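Local coordinates for protein TssK (Serratia sp. FS14, PDB 5Y0E) that is a structural component of the type VI secretion system baseplate, probably acting as a trimer that connects it to the membrane complex, at the interface of chains A and B. Numbering follows the deposited sequence. Chains: chain A/B, TssK.

Contact 1: the interface of chains A and B. Residues chain A 32, 68, 72, 74; chain B 30, 33-34.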
# COMPACT_ATOMS: atom_id res chain seq x y z
N ARG A 32 -1.23 26.97 -0.42
CA ARG A 32 -2.03 26.18 -1.33
C ARG A 32 -1.17 25.61 -2.44
O ARG A 32 -1.35 24.46 -2.85
CB ARG A 32 -3.14 27.05 -1.90
CG ARG A 32 -4.51 26.56 -1.58
CD ARG A 32 -5.56 27.27 -2.42
NE ARG A 32 -5.55 28.71 -2.18
CZ ARG A 32 -5.11 29.60 -3.05
NH1 ARG A 32 -4.63 29.21 -4.21
NH2 ARG A 32 -5.14 30.88 -2.74
N ILE A 68 -11.41 19.88 2.49
CA ILE A 68 -10.82 20.83 1.57
C ILE A 68 -11.67 20.90 0.31
O ILE A 68 -12.03 19.87 -0.27
CB ILE A 68 -9.38 20.44 1.24
CG1 ILE A 68 -8.48 20.80 2.40
CG2 ILE A 68 -8.90 21.18 0.03
CD1 ILE A 68 -7.36 19.87 2.58
N GLY A 72 -9.05 24.53 -3.14
CA GLY A 72 -7.96 24.55 -2.20
C GLY A 72 -8.34 25.01 -0.81
O GLY A 72 -7.49 25.00 0.08
N PRO A 74 -9.50 25.02 2.79
CA PRO A 74 -9.86 24.17 3.93
C PRO A 74 -11.03 24.74 4.69
O PRO A 74 -11.28 25.94 4.68
CB PRO A 74 -8.60 24.19 4.79
CG PRO A 74 -7.91 25.43 4.42
CD PRO A 74 -8.23 25.73 3.00
N TYR B 30 -4.62 27.47 8.93
CA TYR B 30 -4.83 27.20 7.55
C TYR B 30 -3.84 26.19 7.04
O TYR B 30 -4.20 25.26 6.39
CB TYR B 30 -4.70 28.48 6.78
CG TYR B 30 -5.04 28.43 5.33
CD1 TYR B 30 -4.19 27.87 4.42
CD2 TYR B 30 -6.20 28.99 4.86
CE1 TYR B 30 -4.50 27.84 3.10
CE2 TYR B 30 -6.51 28.98 3.54
CZ TYR B 30 -5.66 28.40 2.66
OH TYR B 30 -5.98 28.39 1.34
N ASN B 33 -4.25 22.83 8.85
CA ASN B 33 -5.38 22.09 8.39
C ASN B 33 -5.06 21.44 7.08
O ASN B 33 -5.52 20.36 6.83
CB ASN B 33 -6.59 22.99 8.24
CG ASN B 33 -7.26 23.28 9.54
OD1 ASN B 33 -6.96 22.68 10.54
ND2 ASN B 33 -8.15 24.23 9.53
N TRP B 34 -4.30 22.11 6.25
CA TRP B 34 -3.94 21.55 4.98
C TRP B 34 -3.01 20.39 5.16
O TRP B 34 -3.10 19.41 4.48
CB TRP B 34 -3.24 22.58 4.14
CG TRP B 34 -3.90 22.87 2.89
CD1 TRP B 34 -4.75 23.85 2.66
CD2 TRP B 34 -3.76 22.17 1.67
NE1 TRP B 34 -5.18 23.83 1.38
CE2 TRP B 34 -4.58 22.79 0.75
CE3 TRP B 34 -3.02 21.07 1.27
CZ2 TRP B 34 -4.68 22.37 -0.54
CZ3 TRP B 34 -3.12 20.67 0.00
CH2 TRP B 34 -3.94 21.30 -0.90

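Contact 2: the interface of chains A and B. Residues chain A 8-11; chain B 133, 135.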
# COMPACT_ATOMS: atom_id res chain seq x y z
N VAL A 8 5.12 44.56 -0.97
CA VAL A 8 6.35 45.24 -0.57
C VAL A 8 6.03 46.29 0.49
O VAL A 8 5.45 47.33 0.19
CB VAL A 8 7.04 45.88 -1.77
CG1 VAL A 8 8.38 46.42 -1.34
CG2 VAL A 8 7.20 44.88 -2.87
N TRP A 9 6.49 46.03 1.70
CA TRP A 9 6.33 46.96 2.79
C TRP A 9 7.54 47.89 2.81
O TRP A 9 8.63 47.50 3.18
CB TRP A 9 6.22 46.19 4.10
CG TRP A 9 5.28 45.09 3.98
CD1 TRP A 9 5.53 43.86 3.46
CD2 TRP A 9 3.91 45.09 4.34
NE1 TRP A 9 4.41 43.11 3.48
CE2 TRP A 9 3.39 43.85 4.02
CE3 TRP A 9 3.07 46.04 4.90
CZ2 TRP A 9 2.09 43.52 4.25
CZ3 TRP A 9 1.78 45.71 5.13
CH2 TRP A 9 1.30 44.47 4.81
N THR A 10 7.34 49.12 2.37
CA THR A 10 8.37 50.13 2.32
C THR A 10 8.29 51.03 3.54
O THR A 10 7.34 50.98 4.32
CB THR A 10 8.24 50.97 1.05
OG1 THR A 10 6.98 51.66 1.08
CG2 THR A 10 8.27 50.09 -0.17
N GLU A 11 9.31 51.84 3.72
CA GLU A 11 9.36 52.77 4.84
C GLU A 11 8.57 54.02 4.48
O GLU A 11 8.76 54.60 3.41
CB GLU A 11 10.81 53.12 5.18
CG GLU A 11 10.95 53.98 6.40
CD GLU A 11 11.13 53.16 7.66
OE1 GLU A 11 12.09 52.37 7.74
OE2 GLU A 11 10.30 53.30 8.58
N ASP B 133 16.19 46.19 7.63
CA ASP B 133 15.17 46.29 6.61
C ASP B 133 15.54 45.33 5.49
O ASP B 133 16.68 44.90 5.36
CB ASP B 133 15.07 47.73 6.09
CG ASP B 133 13.81 47.99 5.27
OD1 ASP B 133 13.68 47.41 4.18
OD2 ASP B 133 12.98 48.82 5.70
N ASN B 135 14.46 45.94 2.10
CA ASN B 135 14.43 46.61 0.81
C ASN B 135 15.78 47.27 0.52
O ASN B 135 16.54 47.61 1.43
CB ASN B 135 13.32 47.67 0.77
CG ASN B 135 11.95 47.09 1.08
OD1 ASN B 135 11.76 45.88 1.06
ND2 ASN B 135 10.99 47.96 1.35

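Contact 1: the interface of chains A and B
This is a homotypic interface between two copies of TssK, in which aromatic residues on a helix of chain B pack on two strand ends of chain A and the loop between them; within the deposited trimer it appears to be one of the patches that hold neighbouring subunits together. A:Pro74 sits at the centre. Its ring lies over B:Tyr30, with CG above the middle of the phenol face, 4.0 Å from the ring centroid, in a CH-pi contact. CD of the same proline comes within 3.7 Å of B:Tyr30 CE2, towards the hydroxyl end of the ring. Proline suits this place because its compact, rigid ring presents polarised CH groups to an aromatic face. B:Tyr30 reaches it with CG anti to the backbone N (chi1 -173°), extending the phenol towards chain A.

On another side of A:Pro74 stands B:Trp34, whose CD1 is 3.9 Å from A:Pro74 CG, and the proline is thus wedged between the two aromatic side chains. Tryptophan combines a broad apolar surface with one N-H donor: its NE1 donates a hydrogen bond of 2.9 Å to the main-chain carbonyl O of A:Gly72, at 156° at the hydrogen. The acceptor lies at the indole edge, close to the ring plane, and an in-plane N-H bond of this kind should favour the observed tilt of the indole. A:Gly72 has a positive phi of 106°, a conformation that glycine adopts readily.

A:Arg32 flanks the phenol end, its CG 3.7 Å from B:Tyr30 OH and its guanidinium plane steeply inclined to the ring; the long aliphatic stem of arginine can run beside the hydroxyl. A:Ile68 faces the indole more loosely, with CD1 4.4 Å from B:Trp34 CD2, while B:Asn33 brings its CB towards A:Pro74 CB.

In the fold, the chain B residues lie on helix 17-37, as does A:Arg32 in chain A; A:Ile68 ends strand 64-68, A:Gly72 lies in the loop that follows and A:Pro74 begins strand 74-78.

Contact 2: the interface of chains A and B
The apolar part is thin: methyls of A:Val8 and A:Thr10 lie beside the side-chain amide of B:Asn135, in a loop-to-loop contact between two subunits of TssK, a member of the ImpJ/VasE family of type VI secretion proteins. Methyl CG2 of A:Thr10 approaches the side-chain amide nitrogen ND2 of B:Asn135 to 3.8 Å, the two side chains crossing at about a right angle. A:Val8 adds its CG1 at 4.1 Å from the same B:Asn135 ND2; with that methyl anti to the backbone N (chi1 -173°), it is the branch turned to the partner. Small beta-branched residues may suit the place, since their methyls can flank an amide while leaving the intervening main chain accessible to it.

That main chain provides the direct polar link. B:Asn135 ND2 donates a hydrogen bond to the carbonyl O of A:Trp9, 3.0 Å long and bent to 142° at the hydrogen. The donor stands above the carbonyl plane, away from the lone-pair directions, and the acceptor is itself tilted from the plane of the asparagine amide, which suggests a bond of modest strength. Because A:Trp9 contributes its backbone oxygen, the bond does not itself read the indole. Asparagine suits the position: its short side chain carries an N-H donor across the gap without adding a full charge.

B:Asp133, on the same chain, also supports the asparagine, probably by holding its backbone. Its carboxylate OD1 accepts a nearly straight hydrogen bond of 2.7 Å from the backbone N of B:Asn135; the N-H meets OD1 nearly in line with its C-O bond and may help hold the loop.

Farther out, the carboxylates of A:Glu11 and B:Asp133 approach each other, with OE1 of A:Glu11 4.2 Å from B:Asp133 OD2 and their planes 52° apart. If both are ionised, their like charges would disfavour close approach, and the pairing might raise the proton affinity of one of them.

Contact 1 and contact 2 lie about 29 Å apart, measured between the centres of their C-alpha atoms, and have no residue in common. They join the same two chains by different means: contact 1 sets helix 17-37 of chain B against strand ends, a loop and the same helix of chain A, whereas contact 2 brings together loops, one of them near the N-terminus of chain A and just before that helix. Contact 1 hides 203 Å² and contact 2 59 Å², so the former is the more substantial patch. Two separated attachment points could restrict rocking between neighbouring subunits of the deposited trimer.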